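Putative carbohydrate-active enzyme (Uncultured organism, PDB 5WH8) probably hydrolyses O-glycosidic bonds as a cellulase, this chain being the family 5 glycoside hydrolase (TIM-barrel) part of a longer multi-modular enzyme. Local coordinates at residues K27-R32 with K311-C316; D177-C182 with N203-L208; D192-D197 with K229-F234; Y89-V94 with A134-D139. All blocks are in the same frame, centred on the assembly; numbering follows the deposited sequence.

Interaction 1: residues K27-R32 with K311-C316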
loop_
_atom_site.group_PDB
_atom_site.type_symbol
_atom_site.label_atom_id
_atom_site.label_comp_id
_atom_site.label_asym_id
_atom_site.label_seq_id
_atom_site.Cartn_x
_atom_site.Cartn_y
_atom_site.Cartn_z
ATOM N N LYS A 27 15.970 -5.866 -12.167
ATOM C CA LYS A 27 15.456 -4.831 -13.072
ATOM C C LYS A 27 14.509 -3.889 -12.322
ATOM O O LYS A 27 13.731 -4.351 -11.491
ATOM C CB LYS A 27 14.715 -5.462 -14.250
ATOM C CG LYS A 27 15.535 -6.443 -15.100
ATOM C CD LYS A 27 14.639 -7.090 -16.156
ATOM C CE LYS A 27 15.418 -7.993 -17.089
ATOM N NZ LYS A 27 14.504 -8.618 -18.086
ATOM N N PRO A 28 14.558 -2.575 -12.606
ATOM C CA PRO A 28 13.613 -1.633 -11.974
ATOM C C PRO A 28 12.154 -2.001 -12.252
ATOM O O PRO A 28 11.826 -2.367 -13.389
ATOM C CB PRO A 28 13.957 -0.290 -12.622
ATOM C CG PRO A 28 15.369 -0.452 -13.092
ATOM C CD PRO A 28 15.462 -1.882 -13.546
ATOM N N VAL A 29 11.305 -1.889 -11.227
ATOM C CA VAL A 29 9.876 -2.226 -11.320
ATOM C C VAL A 29 9.058 -1.068 -10.789
ATOM O O VAL A 29 9.407 -0.531 -9.744
ATOM C CB VAL A 29 9.535 -3.507 -10.490
ATOM C CG1 VAL A 29 8.021 -3.751 -10.380
ATOM C CG2 VAL A 29 10.199 -4.734 -11.085
ATOM N N GLN A 30 7.994 -0.704 -11.506
ATOM C CA GLN A 30 6.949 0.211 -11.020
ATOM C C GLN A 30 5.629 -0.575 -11.007
ATOM O O GLN A 30 5.165 -1.013 -12.063
ATOM C CB GLN A 30 6.825 1.455 -11.915
ATOM C CG GLN A 30 5.644 2.358 -11.516
ATOM C CD GLN A 30 5.327 3.446 -12.507
ATOM O OE1 GLN A 30 5.404 3.252 -13.722
ATOM N NE2 GLN A 30 4.943 4.605 -11.995
ATOM N N LEU A 31 5.033 -0.734 -9.827
ATOM C CA LEU A 31 3.744 -1.426 -9.658
ATOM C C LEU A 31 2.620 -0.404 -9.555
ATOM O O LEU A 31 2.831 0.681 -9.044
ATOM C CB LEU A 31 3.744 -2.284 -8.397
ATOM C CG LEU A 31 4.846 -3.343 -8.244
ATOM C CD1 LEU A 31 4.783 -3.993 -6.862
ATOM C CD2 LEU A 31 4.778 -4.398 -9.398
ATOM N N ARG A 32 1.432 -0.787 -10.033
ATOM C CA ARG A 32 0.242 0.055 -9.997
ATOM C C ARG A 32 -0.932 -0.754 -9.465
ATOM O O ARG A 32 -1.184 -1.856 -9.951
ATOM C CB ARG A 32 -0.088 0.596 -11.401
ATOM C CG ARG A 32 1.129 1.235 -12.102
ATOM C CD ARG A 32 0.814 1.645 -13.560
ATOM N NE ARG A 32 0.375 0.492 -14.335
ATOM C CZ ARG A 32 0.697 0.236 -15.605
ATOM N NH1 ARG A 32 1.475 1.062 -16.312
ATOM N NH2 ARG A 32 0.221 -0.858 -16.174
ATOM N N LYS A 311 2.535 -2.488 -18.961
ATOM C CA LYS A 311 3.227 -2.720 -17.692
ATOM C C LYS A 311 4.530 -1.954 -17.614
ATOM O O LYS A 311 5.300 -1.883 -18.584
ATOM C CB LYS A 311 3.509 -4.204 -17.486
ATOM C CG LYS A 311 2.300 -5.111 -17.381
ATOM C CD LYS A 311 1.381 -4.714 -16.224
ATOM C CE LYS A 311 0.314 -5.754 -15.984
ATOM N NZ LYS A 311 -0.665 -5.338 -14.954
ATOM N N SER A 312 4.785 -1.412 -16.430
ATOM C CA SER A 312 5.986 -0.641 -16.156
ATOM C C SER A 312 7.059 -1.539 -15.509
ATOM O O SER A 312 7.674 -1.221 -14.479
ATOM C CB SER A 312 5.654 0.548 -15.266
ATOM O OG SER A 312 6.680 1.506 -15.310
ATOM N N TYR A 313 7.261 -2.681 -16.153
ATOM C CA TYR A 313 8.326 -3.603 -15.809
ATOM C C TYR A 313 8.561 -4.517 -16.990
ATOM O O TYR A 313 7.733 -4.603 -17.906
ATOM C CB TYR A 313 7.995 -4.413 -14.551
ATOM C CG TYR A 313 6.613 -5.033 -14.460
ATOM C CD1 TYR A 313 6.302 -6.236 -15.095
ATOM C CD2 TYR A 313 5.632 -4.430 -13.694
ATOM C CE1 TYR A 313 5.041 -6.819 -14.966
ATOM C CE2 TYR A 313 4.374 -4.991 -13.569
ATOM C CZ TYR A 313 4.076 -6.173 -14.196
ATOM O OH TYR A 313 2.809 -6.742 -14.063
ATOM N N GLU A 314 9.709 -5.189 -16.967
ATOM C CA GLU A 314 10.055 -6.179 -17.971
ATOM C C GLU A 314 10.232 -7.521 -17.274
ATOM O O GLU A 314 10.889 -7.617 -16.244
ATOM C CB GLU A 314 11.336 -5.762 -18.713
ATOM C CG GLU A 314 11.842 -6.763 -19.731
ATOM C CD GLU A 314 13.171 -6.335 -20.328
ATOM O OE1 GLU A 314 14.181 -7.029 -20.097
ATOM O OE2 GLU A 314 13.204 -5.294 -21.019
ATOM N N SER A 315 9.627 -8.558 -17.826
ATOM C CA SER A 315 9.666 -9.865 -17.199
ATOM C C SER A 315 11.093 -10.358 -16.963
ATOM O O SER A 315 12.003 -10.054 -17.745
ATOM C CB SER A 315 8.925 -10.875 -18.073
ATOM O OG SER A 315 8.936 -12.162 -17.487
ATOM N N CYS A 316 11.284 -11.123 -15.894
ATOM C CA CYS A 316 12.575 -11.760 -15.650
ATOM C C CYS A 316 12.837 -12.912 -16.605
ATOM O O CYS A 316 13.957 -13.402 -16.702
ATOM C CB CYS A 316 12.646 -12.244 -14.214
ATOM S SG CYS A 316 12.890 -10.830 -13.116
HETATM O O HOH W 1 15.955 -11.330 -18.652
HETATM O O HOH W 2 11.400 -4.739 -14.742
HETATM O O HOH W 3 3.170 -1.641 -13.895
HETATM O O HOH W 4 -0.865 -2.168 -13.739
#
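Gln30 stays close to the hydroxyl of Ser312 over the length of its side chain. Its CB lies 3.4 Å from Ser312 OG. CG, anti to the backbone N (chi1 174°), lies 4.0 Å from that oxygen, and the extended chain carries CD to 3.7 Å from Ser312 OG. At the tip, Ser312 OG donates to Gln30 OE1 over 2.7 Å, in the carbonyl plane and on a lone pair; NE2 bonds to Ile266 O and Asp262 OD1. The two backbones are tied by Gln30 N to Ser312 O (3.0 Å, 162° at the hydrogen), and a water links Gln30 O to Ser312 N. Next to this pair, Tyr313 turns its ring edge to Gln30 O, while its CB meets Val29 CG2 at 4.1 Å. At the other end, extended Lys27 forms a salt bridge from NZ to Glu314 OE1 (2.6 Å) and also donates to Ser315 O (2.9 Å). The tail that follows helix 298-307 is thereby bound to the entry of barrel strand 32-36. The Cys25-Cys316 disulfide fastens it again at Cys316, helix 7-11 packs on Tyr313, and Trp268 of strand 268-273 touches Gln30.

Interaction 2: residues D177-C182 with N203-L208. With EDO (1,2-ethanediol), chain B; EDO (1,2-ethanediol), chain C.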
loop_
_atom_site.group_PDB
_atom_site.type_symbol
_atom_site.label_atom_id
_atom_site.label_comp_id
_atom_site.label_asym_id
_atom_site.label_seq_id
_atom_site.Cartn_x
_atom_site.Cartn_y
_atom_site.Cartn_z
ATOM N N ASP A 177 14.193 -10.805 4.582
ATOM C CA ASP A 177 14.402 -10.143 3.277
ATOM C C ASP A 177 13.200 -9.354 2.701
ATOM O O ASP A 177 13.324 -8.653 1.699
ATOM C CB ASP A 177 14.856 -11.202 2.278
ATOM C CG ASP A 177 16.231 -11.760 2.627
ATOM O OD1 ASP A 177 17.206 -10.995 2.521
ATOM O OD2 ASP A 177 16.330 -12.934 3.031
ATOM N N LYS A 178 12.056 -9.461 3.337
ATOM C CA LYS A 178 10.814 -8.872 2.810
ATOM C C LYS A 178 10.869 -7.345 2.914
ATOM O O LYS A 178 11.425 -6.818 3.864
ATOM C CB LYS A 178 9.636 -9.449 3.591
ATOM C CG LYS A 178 8.369 -9.783 2.777
ATOM C CD LYS A 178 8.615 -10.749 1.647
ATOM C CE LYS A 178 9.157 -12.095 2.098
ATOM N NZ LYS A 178 8.186 -12.869 2.939
ATOM N N ILE A 179 10.354 -6.629 1.911
ATOM C CA ILE A 179 10.328 -5.161 1.957
ATOM C C ILE A 179 9.411 -4.639 3.058
ATOM O O ILE A 179 8.273 -5.106 3.219
ATOM C CB ILE A 179 9.892 -4.564 0.616
ATOM C CG1 ILE A 179 10.871 -4.999 -0.476
ATOM C CG2 ILE A 179 9.782 -3.010 0.692
ATOM C CD1 ILE A 179 10.568 -4.465 -1.849
ATOM N N ILE A 180 9.951 -3.697 3.831
ATOM C CA ILE A 180 9.202 -2.956 4.845
ATOM C C ILE A 180 9.058 -1.526 4.355
ATOM O O ILE A 180 10.033 -0.927 3.871
ATOM C CB ILE A 180 9.908 -2.989 6.225
ATOM C CG1 ILE A 180 9.900 -4.428 6.746
ATOM C CG2 ILE A 180 9.239 -2.052 7.217
ATOM C CD1 ILE A 180 10.766 -4.676 7.963
ATOM N N ILE A 181 7.834 -0.996 4.419
ATOM C CA ILE A 181 7.538 0.378 3.974
ATOM C C ILE A 181 7.175 1.171 5.220
ATOM O O ILE A 181 6.230 0.804 5.930
ATOM C CB ILE A 181 6.365 0.461 2.957
ATOM C CG1 ILE A 181 6.545 -0.519 1.798
ATOM C CG2 ILE A 181 6.219 1.922 2.420
ATOM C CD1 ILE A 181 5.318 -0.686 0.886
ATOM N N CYS A 182 7.915 2.245 5.477
ATOM C CA CYS A 182 7.801 3.013 6.711
ATOM C C CYS A 182 7.162 4.368 6.498
ATOM O O CYS A 182 7.669 5.170 5.707
ATOM C CB CYS A 182 9.192 3.222 7.325
ATOM S SG CYS A 182 9.162 4.050 8.965
ATOM N N ASN A 203 16.456 -3.066 2.660
ATOM C CA ASN A 203 15.138 -3.348 2.060
ATOM C C ASN A 203 14.039 -2.565 2.770
ATOM O O ASN A 203 13.000 -3.116 3.141
ATOM C CB ASN A 203 14.836 -4.854 2.071
ATOM C CG ASN A 203 15.545 -5.590 0.972
ATOM O OD1 ASN A 203 15.746 -5.056 -0.119
ATOM N ND2 ASN A 203 15.963 -6.815 1.258
ATOM N N VAL A 204 14.279 -1.267 2.929
ATOM C CA VAL A 204 13.287 -0.347 3.487
ATOM C C VAL A 204 12.949 0.742 2.469
ATOM O O VAL A 204 13.833 1.323 1.821
ATOM C CB VAL A 204 13.775 0.308 4.813
ATOM C CG1 VAL A 204 12.808 1.385 5.300
ATOM C CG2 VAL A 204 13.958 -0.755 5.883
ATOM N N MET A 205 11.650 1.011 2.340
ATOM C CA MET A 205 11.137 2.113 1.533
ATOM C C MET A 205 10.327 3.045 2.438
ATOM O O MET A 205 9.953 2.655 3.541
ATOM C CB MET A 205 10.261 1.597 0.369
ATOM C CG MET A 205 11.015 0.603 -0.519
ATOM S SD MET A 205 10.023 -0.042 -1.890
ATOM C CE MET A 205 10.055 1.355 -2.992
ATOM N N TYR A 206 10.082 4.273 1.973
ATOM C CA TYR A 206 9.431 5.316 2.756
ATOM C C TYR A 206 8.144 5.761 2.057
ATOM O O TYR A 206 8.097 5.958 0.834
ATOM C CB TYR A 206 10.390 6.504 2.960
ATOM C CG TYR A 206 11.585 6.125 3.805
ATOM C CD1 TYR A 206 12.677 5.471 3.233
ATOM C CD2 TYR A 206 11.604 6.368 5.168
ATOM C CE1 TYR A 206 13.769 5.089 4.014
ATOM C CE2 TYR A 206 12.712 5.996 5.948
ATOM C CZ TYR A 206 13.757 5.339 5.360
ATOM O OH TYR A 206 14.857 4.972 6.133
ATOM N N THR A 207 7.094 5.890 2.859
ATOM C CA THR A 207 5.771 6.237 2.360
ATOM C C THR A 207 5.614 7.706 1.980
ATOM O O THR A 207 5.962 8.609 2.753
ATOM C CB THR A 207 4.750 5.916 3.419
ATOM O OG1 THR A 207 4.977 4.594 3.893
ATOM C CG2 THR A 207 3.333 6.045 2.905
ATOM N N LEU A 208 5.039 7.925 0.804
ATOM C CA LEU A 208 4.570 9.224 0.356
ATOM C C LEU A 208 3.070 9.110 0.021
ATOM O O LEU A 208 2.680 8.238 -0.753
ATOM C CB LEU A 208 5.354 9.681 -0.887
ATOM C CG LEU A 208 4.930 11.004 -1.516
ATOM C CD1 LEU A 208 5.232 12.184 -0.569
ATOM C CD2 LEU A 208 5.573 11.164 -2.916
HETATM C C1 EDO B . 8.923 -8.469 -1.237
HETATM O O1 EDO B . 8.553 -7.764 -0.064
HETATM C C2 EDO B . 7.850 -8.280 -2.290
HETATM O O2 EDO B . 8.168 -9.121 -3.387
HETATM C C1 EDO C . 17.300 3.378 0.350
HETATM O O1 EDO C . 17.211 2.028 -0.123
HETATM C C2 EDO C . 16.347 3.548 1.523
HETATM O O2 EDO C . 15.005 3.727 1.045
#
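CG2 of Ile181 is anti to its backbone N, and OG1 of Thr207 is anti to its carbonyl carbon (chi1 -49°); these settings bring the methyl and the hydroxyl oxygen to 3.3 Å, the two side chains crossing at about a right angle. Likewise Ile179 CG2, anti to its own N, meets Met205 SD at 3.9 Å. A parallel backbone ladder joins the same two segments, with Ile180 beside Val204, Ile181 beside Met205 and Cys182 beside Tyr206. Ile180 N donates to Asn203 O (3.2 Å) and Ile180 O accepts from Met205 N (3.0 Å); Cys182 N then donates to Met205 O (2.8 Å) and Cys182 O accepts from Thr207 N (3.0 Å). Strands 180-182 and 204-211 are the fifth and sixth of the eight-stranded TIM barrel, and their short segments are 39° from parallel. Ile180 and Tyr206 face outward onto helix 157-172, whereas Ile181 and Met205 face the other way and touch Phe234 of strand 233-239. At the N-terminal ends of the strands, Asn203 OD1 accepts from Val16 N of hairpin strand 15-17. Two ethanediols, probably from the crystallisation liquor, bond to backbone groups here: one accepts from Ile179 N (2.9 Å), and the other donates through O2 to Val204 O (2.8 Å).

Interaction 3: residues D192-D197 with K229-F234; sequences DLAAQD and KGLALF. With EDO (1,2-ethanediol), chain C.
Ala195 and Leu231 form the tight, buried part of this contact. The leucine touches chiefly through one methyl: Leu231 CD1 lies 3.7 Å from Ala195 CA and 3.8 Å from Ala195 CB, and reaches Ala194 CB at 4.3 Å. Tyr206 of strand 204-211 also packs on both Ala194 and Leu231, and Pro198 adds to the cover of the leucine. Toward solvent the fit changes character. Lys229 CB still meets Ala195 CB at 3.9 Å, but beyond it the exposed lysine chain bends (chi3 69°), placing CE only 3.2 Å from Ala195 O. Gln196 crosses this lysine at about a right angle, its NE2 3.6 Å from Lys229 CD. That amide is already engaged within its own segment, donating to Asp192 O over 3.0 Å with 166° at the hydrogen. Two helix ends are thus apposed: the type I turn Ala194-Asp197 at the close of the helix that holds Asp192, and the Schellman motif, with Gly230 as its C-prime residue, that ends helix 217-228 before strand 233-239. An ethanediol accepts from Ala232 N just beyond. Neither a hydrogen bond nor a salt bridge joins the segments directly, which implies that their mutual position rests on methyl and methylene packing, probably helped by weak attraction between the lysine CE, polarised by its ammonium, and the Ala195 carbonyl.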
loop_
_atom_site.group_PDB
_atom_site.type_symbol
_atom_site.label_atom_id
_atom_site.label_comp_id
_atom_site.label_asym_id
_atom_site.label_seq_id
_atom_site.Cartn_x
_atom_site.Cartn_y
_atom_site.Cartn_z
ATOM N N ASP A 192 11.271 14.132 3.323
ATOM C CA ASP A 192 12.502 14.921 3.348
ATOM C C ASP A 192 13.103 14.999 4.740
ATOM O O ASP A 192 14.327 15.115 4.877
ATOM C CB ASP A 192 12.265 16.329 2.801
ATOM C CG ASP A 192 11.143 17.076 3.498
ATOM O OD1 ASP A 192 10.060 16.504 3.732
ATOM O OD2 ASP A 192 11.330 18.280 3.793
ATOM N N LEU A 193 12.262 14.941 5.770
ATOM C CA LEU A 193 12.766 14.940 7.141
ATOM C C LEU A 193 13.285 13.562 7.542
ATOM O O LEU A 193 14.280 13.454 8.244
ATOM C CB LEU A 193 11.676 15.408 8.105
ATOM C CG LEU A 193 11.107 16.793 7.814
ATOM C CD1 LEU A 193 10.098 17.217 8.873
ATOM C CD2 LEU A 193 12.213 17.825 7.655
ATOM N N ALA A 194 12.624 12.498 7.091
ATOM C CA ALA A 194 13.159 11.168 7.296
ATOM C C ALA A 194 14.558 11.022 6.667
ATOM O O ALA A 194 15.437 10.339 7.213
ATOM C CB ALA A 194 12.200 10.131 6.732
ATOM N N ALA A 195 14.747 11.676 5.531
ATOM C CA ALA A 195 16.007 11.602 4.781
ATOM C C ALA A 195 17.177 12.214 5.544
ATOM O O ALA A 195 18.334 11.963 5.185
ATOM C CB ALA A 195 15.863 12.288 3.463
ATOM N N GLN A 196 16.891 13.022 6.563
ATOM C CA GLN A 196 17.959 13.631 7.379
ATOM C C GLN A 196 18.558 12.631 8.383
ATOM O O GLN A 196 19.670 12.833 8.874
ATOM C CB GLN A 196 17.449 14.870 8.134
ATOM C CG GLN A 196 16.708 15.887 7.272
ATOM C CD GLN A 196 17.553 16.443 6.125
ATOM O OE1 GLN A 196 18.699 16.855 6.321
ATOM N NE2 GLN A 196 16.984 16.465 4.921
ATOM N N ASP A 197 17.829 11.553 8.674
ATOM C CA ASP A 197 18.253 10.563 9.656
ATOM C C ASP A 197 17.597 9.226 9.334
ATOM O O ASP A 197 16.746 8.767 10.076
ATOM C CB ASP A 197 17.872 11.028 11.065
ATOM C CG ASP A 197 18.460 10.156 12.172
ATOM O OD1 ASP A 197 19.427 9.397 11.935
ATOM O OD2 ASP A 197 17.950 10.253 13.307
ATOM N N LYS A 229 18.594 12.510 -1.536
ATOM C CA LYS A 229 19.331 12.024 -0.373
ATOM C C LYS A 229 19.348 10.482 -0.234
ATOM O O LYS A 229 19.830 9.951 0.770
ATOM C CB LYS A 229 18.755 12.656 0.891
ATOM C CG LYS A 229 19.029 14.171 0.935
ATOM C CD LYS A 229 18.620 14.797 2.245
ATOM C CE LYS A 229 19.522 14.358 3.397
ATOM N NZ LYS A 229 20.945 14.764 3.210
ATOM N N GLY A 230 18.805 9.788 -1.232
ATOM C CA GLY A 230 18.963 8.347 -1.357
ATOM C C GLY A 230 17.834 7.459 -0.884
ATOM O O GLY A 230 18.053 6.245 -0.794
ATOM N N LEU A 231 16.655 8.016 -0.586
ATOM C CA LEU A 231 15.514 7.187 -0.138
ATOM C C LEU A 231 14.674 6.665 -1.311
ATOM O O LEU A 231 14.468 7.346 -2.310
ATOM C CB LEU A 231 14.589 7.960 0.812
ATOM C CG LEU A 231 15.191 8.557 2.080
ATOM C CD1 LEU A 231 14.124 8.903 3.077
ATOM C CD2 LEU A 231 16.212 7.631 2.701
ATOM N N ALA A 232 14.210 5.432 -1.164
ATOM C CA ALA A 232 13.280 4.806 -2.102
ATOM C C ALA A 232 11.868 5.074 -1.596
ATOM O O ALA A 232 11.561 4.730 -0.450
ATOM C CB ALA A 232 13.543 3.311 -2.198
ATOM N N LEU A 233 11.047 5.711 -2.418
ATOM C CA LEU A 233 9.697 6.128 -2.017
ATOM C C LEU A 233 8.648 5.201 -2.630
ATOM O O LEU A 233 8.816 4.710 -3.750
ATOM C CB LEU A 233 9.412 7.555 -2.451
ATOM C CG LEU A 233 10.397 8.626 -1.995
ATOM C CD1 LEU A 233 9.874 9.977 -2.465
ATOM C CD2 LEU A 233 10.615 8.599 -0.484
ATOM N N PHE A 234 7.558 4.975 -1.899
ATOM C CA PHE A 234 6.446 4.155 -2.390
ATOM C C PHE A 234 5.155 4.918 -2.134
ATOM O O PHE A 234 4.880 5.252 -0.988
ATOM C CB PHE A 234 6.423 2.794 -1.669
ATOM C CG PHE A 234 5.687 1.677 -2.390
ATOM C CD1 PHE A 234 4.361 1.794 -2.772
ATOM C CD2 PHE A 234 6.341 0.475 -2.683
ATOM C CE1 PHE A 234 3.705 0.730 -3.428
ATOM C CE2 PHE A 234 5.690 -0.578 -3.332
ATOM C CZ PHE A 234 4.373 -0.438 -3.707
HETATM C C1 EDO C . 17.300 3.378 0.350
HETATM O O1 EDO C . 17.211 2.028 -0.123
HETATM C C2 EDO C . 16.347 3.548 1.523
HETATM O O2 EDO C . 15.005 3.727 1.045
#

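Interaction 4: residues Y89-V94 with A134-D139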
loop_
_atom_site.group_PDB
_atom_site.type_symbol
_atom_site.label_atom_id
_atom_site.label_comp_id
_atom_site.label_asym_id
_atom_site.label_seq_id
_atom_site.Cartn_x
_atom_site.Cartn_y
_atom_site.Cartn_z
ATOM N N TYR A 89 -8.475 -13.595 8.841
ATOM C CA TYR A 89 -9.103 -12.924 7.707
ATOM C C TYR A 89 -8.069 -12.302 6.765
ATOM O O TYR A 89 -8.184 -12.397 5.533
ATOM C CB TYR A 89 -10.057 -11.858 8.240
ATOM C CG TYR A 89 -10.663 -10.942 7.203
ATOM C CD1 TYR A 89 -11.791 -11.315 6.498
ATOM C CD2 TYR A 89 -10.115 -9.688 6.947
ATOM C CE1 TYR A 89 -12.353 -10.486 5.565
ATOM C CE2 TYR A 89 -10.671 -8.857 6.002
ATOM C CZ TYR A 89 -11.790 -9.259 5.323
ATOM O OH TYR A 89 -12.363 -8.431 4.394
ATOM N N ILE A 90 -7.085 -11.628 7.354
ATOM C CA ILE A 90 -5.999 -11.022 6.595
ATOM C C ILE A 90 -5.238 -12.101 5.836
ATOM O O ILE A 90 -4.926 -11.945 4.639
ATOM C CB ILE A 90 -5.058 -10.231 7.547
ATOM C CG1 ILE A 90 -5.798 -9.007 8.111
ATOM C CG2 ILE A 90 -3.788 -9.787 6.832
ATOM C CD1 ILE A 90 -5.149 -8.373 9.357
ATOM N N ASP A 91 -4.937 -13.204 6.525
ATOM C CA ASP A 91 -4.226 -14.314 5.899
ATOM C C ASP A 91 -4.982 -14.840 4.673
ATOM O O ASP A 91 -4.365 -15.180 3.658
ATOM C CB ASP A 91 -4.044 -15.489 6.857
ATOM C CG ASP A 91 -3.047 -15.229 7.988
ATOM O OD1 ASP A 91 -2.201 -14.311 7.918
ATOM O OD2 ASP A 91 -3.099 -16.014 8.969
ATOM N N ASN A 92 -6.307 -14.940 4.788
ATOM C CA ASN A 92 -7.133 -15.381 3.665
ATOM C C ASN A 92 -6.964 -14.452 2.455
ATOM O O ASN A 92 -6.837 -14.911 1.320
ATOM C CB ASN A 92 -8.618 -15.451 4.047
ATOM C CG ASN A 92 -8.942 -16.583 5.025
ATOM O OD1 ASN A 92 -8.136 -17.478 5.275
ATOM N ND2 ASN A 92 -10.150 -16.539 5.573
ATOM N N MET A 93 -6.976 -13.146 2.700
ATOM C CA MET A 93 -6.806 -12.172 1.616
ATOM C C MET A 93 -5.406 -12.276 0.998
ATOM O O MET A 93 -5.248 -12.177 -0.220
ATOM C CB MET A 93 -7.037 -10.746 2.115
ATOM C CG MET A 93 -8.426 -10.474 2.636
ATOM S SD MET A 93 -9.735 -10.891 1.480
ATOM C CE MET A 93 -9.244 -10.002 0.021
ATOM N N VAL A 94 -4.385 -12.463 1.834
ATOM C CA VAL A 94 -3.013 -12.652 1.334
ATOM C C VAL A 94 -2.936 -13.887 0.416
ATOM O O VAL A 94 -2.270 -13.865 -0.626
ATOM C CB VAL A 94 -2.009 -12.766 2.509
ATOM C CG1 VAL A 94 -0.603 -13.123 2.000
ATOM C CG2 VAL A 94 -1.995 -11.466 3.308
ATOM N N ALA A 134 6.154 -14.138 10.806
ATOM C CA ALA A 134 6.346 -15.589 10.929
ATOM C C ALA A 134 5.443 -16.352 9.939
ATOM O O ALA A 134 5.881 -17.269 9.263
ATOM C CB ALA A 134 6.069 -16.047 12.349
ATOM N N LYS A 135 4.185 -15.947 9.837
ATOM C CA LYS A 135 3.223 -16.642 8.981
ATOM C C LYS A 135 3.557 -16.498 7.508
ATOM O O LYS A 135 3.379 -17.442 6.735
ATOM C CB LYS A 135 1.811 -16.124 9.253
ATOM C CG LYS A 135 0.687 -16.786 8.460
ATOM C CD LYS A 135 0.502 -18.254 8.852
ATOM C CE LYS A 135 -0.827 -18.806 8.339
ATOM N NZ LYS A 135 -0.918 -18.749 6.859
ATOM N N HIS A 136 4.056 -15.325 7.121
ATOM C CA HIS A 136 4.234 -15.025 5.697
ATOM C C HIS A 136 5.691 -14.957 5.259
ATOM O O HIS A 136 5.985 -14.473 4.172
ATOM C CB HIS A 136 3.483 -13.725 5.361
ATOM C CG HIS A 136 2.013 -13.862 5.578
ATOM N ND1 HIS A 136 1.225 -14.701 4.809
ATOM C CD2 HIS A 136 1.201 -13.347 6.525
ATOM C CE1 HIS A 136 -0.014 -14.671 5.267
ATOM N NE2 HIS A 136 -0.052 -13.859 6.312
ATOM N N LYS A 137 6.594 -15.513 6.076
ATOM C CA LYS A 137 8.018 -15.567 5.712
ATOM C C LYS A 137 8.254 -16.101 4.305
ATOM O O LYS A 137 9.076 -15.565 3.546
ATOM C CB LYS A 137 8.806 -16.453 6.707
ATOM C CG LYS A 137 10.253 -16.736 6.252
ATOM C CD LYS A 137 10.981 -17.742 7.151
ATOM C CE LYS A 137 12.425 -17.959 6.665
ATOM N NZ LYS A 137 13.115 -19.076 7.365
ATOM N N ASP A 138 7.564 -17.183 3.967
ATOM C CA ASP A 138 7.829 -17.877 2.711
ATOM C C ASP A 138 6.945 -17.359 1.579
ATOM O O ASP A 138 6.956 -17.914 0.475
ATOM C CB ASP A 138 7.631 -19.381 2.898
ATOM C CG ASP A 138 8.650 -19.989 3.855
ATOM O OD1 ASP A 138 9.797 -19.499 3.926
ATOM O OD2 ASP A 138 8.286 -20.952 4.550
ATOM N N ASP A 139 6.164 -16.318 1.861
ATOM C CA ASP A 139 5.358 -15.646 0.823
ATOM C C ASP A 139 6.172 -14.526 0.147
ATOM O O ASP A 139 6.437 -13.484 0.773
ATOM C CB ASP A 139 4.074 -15.071 1.435
ATOM C CG ASP A 139 3.077 -16.139 1.853
ATOM O OD1 ASP A 139 3.111 -17.260 1.321
ATOM O OD2 ASP A 139 2.230 -15.842 2.702
#
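Asp91 and His136 supply the hydrogen bond of this contact: His136 NE2 donates to Asp91 OD1 over 2.7 Å, with 147° at the hydrogen. The nitrogen comes from above the carboxylate plane, and the oxygen is itself somewhat tilted from the ring plane. On the other side of the imidazole, ND1 donates to Asp139 OD2 over 2.6 Å, straighter at 168° and in the ring plane. With CG anti to the carbonyl carbon (chi1 -63°), the ring points from the end of its helix toward Asp91. A type I turn from His136 to Asp139 brings the second carboxylate back to the ring. Asp91 has a further partner, its OD2 being hydrogen-bonded to Tyr131 OH. Of longer-range electrostatic pairs there is one: Lys135 NZ stands 4.1 Å from Asp91 OD2, too far for a salt bridge. Apolar contact completes the set. Val94 and His136 meet tip to tip, Val94 CG1 being 3.7 Å from His136 CE1; within its own segment, Lys135 CG lies over one face of the ring, offset toward the rim. The contact joins helix 83-100 to the end of helix 122-135 in the outer layer of the TIM barrel, where Val94 and His136 both touch Ile106 of the intervening strand 103-109. A buried imidazole donating from both nitrogens to two carboxylates is consistent with a protonated ring, whose positive charge these aspartates would stabilise.

Interactions 2 and 3 are continuous through the barrel sheet: Tyr206 N lies 2.9 Å from Ala232 O and Tyr206 O lies 3.0 Å from Phe234 N, probable hydrogen bonds between adjacent strands. One ethanediol touches both, linking Val204 O and Ala232 N. Interaction 4 reaches interaction 2 through Lys178, whose NZ probably donates to Asp139 O (2.9 Å) although the centres are about 18 Å apart. Interaction 1 touches none of the others; its nearest atoms are about 5 Å from interaction 3 and about 7 Å from interaction 2. In family 5 TIM barrels the active site lies at the C-terminal ends of the strands, whereas interaction 1 leads into a strand's N-terminal end.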